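Local coordinates for protein 3,5-epimerase/4-reductase (Arabidopsis thaliana, PDB 4QQR) that catalyses the 3,5-epimerisation of dTDP-4-keto-6-deoxyglucose and the NADPH-dependent reduction of the product to dTDP-L-rhamnose, at residues C101-C115 with L155-R167. Numbering follows the deposited sequence.
With ZN (zinc ion), chain D.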
# COMPACT_ATOMS: atom_id res chain seq x y z
N CYS A 101 12.45 11.54 5.56
CA CYS A 101 12.27 12.98 5.46
C CYS A 101 11.43 13.52 6.63
O CYS A 101 11.72 14.58 7.19
CB CYS A 101 11.64 13.37 4.11
SG CYS A 101 12.68 13.06 2.65
N ARG A 102 10.39 12.78 7.02
CA ARG A 102 9.52 13.23 8.09
C ARG A 102 10.30 13.29 9.41
O ARG A 102 10.26 14.31 10.10
CB ARG A 102 8.31 12.31 8.23
CG ARG A 102 7.34 12.78 9.27
CD ARG A 102 6.31 11.72 9.57
NE ARG A 102 5.56 12.04 10.79
CZ ARG A 102 5.89 11.59 11.99
NH1 ARG A 102 6.93 10.79 12.15
NH2 ARG A 102 5.16 11.93 13.04
N GLU A 103 11.00 12.21 9.73
CA GLU A 103 11.88 12.19 10.89
C GLU A 103 12.82 13.40 10.90
O GLU A 103 13.02 14.03 11.94
CB GLU A 103 12.67 10.89 10.95
CG GLU A 103 13.15 10.50 12.38
CD GLU A 103 14.58 10.96 12.71
OE1 GLU A 103 15.33 11.36 11.77
OE2 GLU A 103 14.97 10.90 13.91
N LYS A 104 13.37 13.76 9.73
CA LYS A 104 14.36 14.83 9.66
C LYS A 104 13.77 16.23 9.48
O LYS A 104 14.52 17.21 9.35
CB LYS A 104 15.44 14.53 8.61
CG LYS A 104 16.28 13.32 8.95
CD LYS A 104 17.73 13.49 8.51
CE LYS A 104 18.65 12.42 9.13
NZ LYS A 104 20.10 12.66 8.80
N GLY A 105 12.45 16.33 9.48
CA GLY A 105 11.79 17.61 9.30
C GLY A 105 11.80 18.10 7.86
O GLY A 105 11.39 19.22 7.58
N LEU A 106 12.26 17.26 6.94
CA LEU A 106 12.43 17.64 5.54
C LEU A 106 11.13 17.51 4.72
O LEU A 106 10.46 16.46 4.73
CB LEU A 106 13.55 16.81 4.89
CG LEU A 106 14.99 17.31 4.66
CD1 LEU A 106 15.24 18.74 5.15
CD2 LEU A 106 16.04 16.32 5.24
N VAL A 107 10.80 18.59 4.00
CA VAL A 107 9.72 18.58 3.01
C VAL A 107 10.09 17.76 1.77
O VAL A 107 11.18 17.85 1.22
CB VAL A 107 9.31 19.99 2.58
CG1 VAL A 107 8.26 19.93 1.48
CG2 VAL A 107 8.78 20.79 3.78
N LEU A 108 9.15 16.92 1.36
CA LEU A 108 9.35 16.03 0.25
C LEU A 108 8.30 16.34 -0.80
O LEU A 108 7.10 16.22 -0.56
CB LEU A 108 9.21 14.59 0.75
CG LEU A 108 8.96 13.54 -0.32
CD1 LEU A 108 10.15 13.51 -1.25
CD2 LEU A 108 8.74 12.21 0.34
N ILE A 109 8.75 16.76 -1.97
CA ILE A 109 7.87 16.97 -3.11
C ILE A 109 7.75 15.66 -3.86
O ILE A 109 8.70 15.23 -4.52
CB ILE A 109 8.43 18.03 -4.04
CG1 ILE A 109 8.63 19.35 -3.27
CG2 ILE A 109 7.52 18.20 -5.23
CD1 ILE A 109 7.33 19.98 -2.75
N ASN A 110 6.59 15.04 -3.76
CA ASN A 110 6.34 13.75 -4.41
C ASN A 110 5.49 13.90 -5.69
O ASN A 110 4.29 14.16 -5.64
CB ASN A 110 5.71 12.79 -3.39
CG ASN A 110 5.37 11.44 -3.97
OD1 ASN A 110 6.24 10.72 -4.45
ND2 ASN A 110 4.09 11.07 -3.89
N TYR A 111 6.14 13.77 -6.84
CA TYR A 111 5.49 13.74 -8.14
C TYR A 111 4.74 12.43 -8.31
O TYR A 111 5.31 11.35 -8.15
CB TYR A 111 6.53 13.93 -9.24
CG TYR A 111 7.19 15.29 -9.16
CD1 TYR A 111 6.57 16.43 -9.66
CD2 TYR A 111 8.41 15.44 -8.51
CE1 TYR A 111 7.15 17.66 -9.55
CE2 TYR A 111 9.00 16.68 -8.40
CZ TYR A 111 8.37 17.79 -8.92
OH TYR A 111 8.98 19.01 -8.82
N ALA A 112 3.46 12.51 -8.62
CA ALA A 112 2.62 11.32 -8.65
C ALA A 112 1.57 11.50 -9.73
O ALA A 112 1.74 12.34 -10.61
CB ALA A 112 1.97 11.05 -7.28
N THR A 113 0.47 10.74 -9.65
CA THR A 113 -0.45 10.63 -10.77
C THR A 113 -1.89 11.03 -10.47
O THR A 113 -2.40 10.81 -9.38
CB THR A 113 -0.46 9.19 -11.33
OG1 THR A 113 -1.28 9.15 -12.50
CG2 THR A 113 -0.99 8.21 -10.28
N GLY A 114 -2.54 11.62 -11.47
CA GLY A 114 -3.94 11.95 -11.34
C GLY A 114 -4.78 10.94 -12.08
O GLY A 114 -6.01 10.98 -12.04
N CYS A 115 -4.09 10.03 -12.76
CA CYS A 115 -4.76 9.00 -13.55
C CYS A 115 -5.32 7.89 -12.70
O CYS A 115 -5.30 6.73 -13.09
CB CYS A 115 -3.79 8.40 -14.56
SG CYS A 115 -3.42 9.55 -15.89
N LEU A 155 0.48 8.27 2.01
CA LEU A 155 1.25 9.50 2.14
C LEU A 155 0.48 10.62 2.85
O LEU A 155 1.09 11.57 3.34
CB LEU A 155 1.78 9.95 0.79
CG LEU A 155 2.83 9.02 0.19
CD1 LEU A 155 3.28 9.49 -1.19
CD2 LEU A 155 4.02 8.89 1.12
N LYS A 156 -0.85 10.48 2.92
CA LYS A 156 -1.69 11.43 3.67
C LYS A 156 -1.28 11.50 5.14
O LYS A 156 -1.55 12.50 5.82
CB LYS A 156 -3.19 11.04 3.61
CG LYS A 156 -3.98 11.44 2.35
CD LYS A 156 -5.46 11.08 2.53
CE LYS A 156 -6.33 11.38 1.32
NZ LYS A 156 -7.08 12.69 1.44
N ASN A 157 -0.67 10.42 5.64
CA ASN A 157 -0.25 10.34 7.04
C ASN A 157 1.09 11.01 7.31
O ASN A 157 1.47 11.17 8.47
CB ASN A 157 -0.20 8.89 7.51
CG ASN A 157 -1.52 8.17 7.33
OD1 ASN A 157 -2.52 8.51 7.97
ND2 ASN A 157 -1.53 7.15 6.47
N TYR A 158 1.82 11.37 6.24
CA TYR A 158 3.10 12.09 6.38
C TYR A 158 2.92 13.58 6.12
O TYR A 158 2.94 14.01 4.98
CB TYR A 158 4.17 11.54 5.43
CG TYR A 158 4.48 10.09 5.64
CD1 TYR A 158 5.62 9.70 6.33
CD2 TYR A 158 3.63 9.10 5.16
CE1 TYR A 158 5.90 8.36 6.53
CE2 TYR A 158 3.89 7.77 5.36
CZ TYR A 158 5.03 7.40 6.04
OH TYR A 158 5.29 6.06 6.24
N GLU A 159 2.81 14.36 7.18
CA GLU A 159 2.51 15.79 7.08
C GLU A 159 3.55 16.62 6.36
O GLU A 159 3.32 17.81 6.10
CB GLU A 159 2.31 16.37 8.48
CG GLU A 159 3.60 16.86 9.10
CD GLU A 159 3.70 16.56 10.58
OE1 GLU A 159 2.72 16.79 11.32
OE2 GLU A 159 4.78 16.07 10.99
N ASN A 160 4.70 16.03 6.07
CA ASN A 160 5.81 16.75 5.43
C ASN A 160 5.83 16.54 3.91
O ASN A 160 6.60 17.15 3.19
CB ASN A 160 7.12 16.25 6.01
CG ASN A 160 7.39 14.81 5.62
OD1 ASN A 160 6.49 13.96 5.67
ND2 ASN A 160 8.61 14.54 5.18
N VAL A 161 4.98 15.64 3.43
CA VAL A 161 4.97 15.25 2.04
C VAL A 161 3.95 16.07 1.26
O VAL A 161 2.84 16.34 1.72
CB VAL A 161 4.64 13.75 1.91
CG1 VAL A 161 4.45 13.33 0.46
CG2 VAL A 161 5.72 12.94 2.55
N CYS A 162 4.36 16.49 0.06
CA CYS A 162 3.48 17.20 -0.84
C CYS A 162 3.29 16.40 -2.14
O CYS A 162 4.12 16.44 -3.04
CB CYS A 162 4.03 18.60 -1.13
SG CYS A 162 2.98 19.59 -2.23
N THR A 163 2.20 15.64 -2.19
CA THR A 163 1.84 14.83 -3.35
C THR A 163 1.20 15.65 -4.47
O THR A 163 0.23 16.38 -4.27
CB THR A 163 0.91 13.71 -2.94
OG1 THR A 163 1.64 12.80 -2.12
CG2 THR A 163 0.37 12.96 -4.15
N LEU A 164 1.79 15.52 -5.66
CA LEU A 164 1.37 16.24 -6.85
C LEU A 164 0.77 15.26 -7.88
O LEU A 164 1.45 14.32 -8.34
CB LEU A 164 2.55 17.01 -7.46
CG LEU A 164 2.90 18.42 -6.92
CD1 LEU A 164 2.46 18.58 -5.51
CD2 LEU A 164 4.39 18.71 -7.01
N ARG A 165 -0.50 15.48 -8.25
CA ARG A 165 -1.15 14.63 -9.25
C ARG A 165 -0.89 15.16 -10.65
O ARG A 165 -1.58 16.08 -11.13
CB ARG A 165 -2.65 14.52 -8.98
CG ARG A 165 -3.01 13.99 -7.60
CD ARG A 165 -4.50 13.67 -7.54
NE ARG A 165 -4.95 13.09 -6.28
CZ ARG A 165 -6.11 13.38 -5.69
NH1 ARG A 165 -6.93 14.26 -6.24
NH2 ARG A 165 -6.44 12.80 -4.54
N VAL A 166 0.12 14.59 -11.31
CA VAL A 166 0.47 14.93 -12.69
C VAL A 166 -0.31 14.01 -13.62
O VAL A 166 -0.41 12.81 -13.36
CB VAL A 166 2.00 14.76 -12.92
CG1 VAL A 166 2.35 14.68 -14.41
CG2 VAL A 166 2.77 15.88 -12.24
N ARG A 167 -0.88 14.58 -14.69
CA ARG A 167 -1.58 13.80 -15.72
C ARG A 167 -1.00 14.14 -17.09
O ARG A 167 -0.64 15.29 -17.34
CB ARG A 167 -3.08 14.12 -15.74
CG ARG A 167 -3.91 13.68 -14.54
CD ARG A 167 -4.96 12.64 -14.91
NE ARG A 167 -5.79 13.08 -16.01
CZ ARG A 167 -6.48 12.26 -16.80
NH1 ARG A 167 -6.46 10.96 -16.62
NH2 ARG A 167 -7.20 12.76 -17.78
ZN ZN D . 4.27 15.70 13.41
O HOH W 1 2.96 13.18 9.68
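L108 to T113 pair in parallel register with V161 to V166, side by side in the central sheet of a Rossmann fold. Strand 63-66 flanks the first strand and strand 217-220 the second. The backbone ladder opens with L108 N donating to N160 O and closes with G114 N donating to V166 O.

At the start of the ladder, N160 also ties the second strand to the loop leaving helix 80-103 through its side chain. Its CG lies between the backbone N and the carbonyl carbon (chi1 67°), which directs the amide at that loop. N160 ND2 donates to L106 O at 2.7 Å, nearly straight and in the amide plane. N160 OD1 rests 3.5 Å from R102 CB.

R102 can be followed outward from there. CB and CG pass N160 OD1. R102 CD lies 3.9 Å from Y158 CD1, the guanidinium standing steeply to the ring plane. R102 NE donates to a water at 3.0 Å, and the same water bonds N157 O and E159 N. NH2 forms a salt bridge with E80 of the second subunit. E159 OE2 and that E80 also bind a zinc ion, so the end of the pair where the strands begin lies at the subunit interface.

Deeper in, the two faces differ. L164 CD2 sits 3.6 Å from I109 CG2 and also touches Y111 CE1, on the face covered by helix 200-212. Y111 probably binds NADPH, as in related reductases, and its OH bonds S207. On the other face, with helix 80-103, L108 CD2 meets V161 CG2. N110 ND2 there makes a weak bond to T163 OG1. Past the strands, R167 NH1 bonds S263 O and lies 3.4 Å from C115 SG.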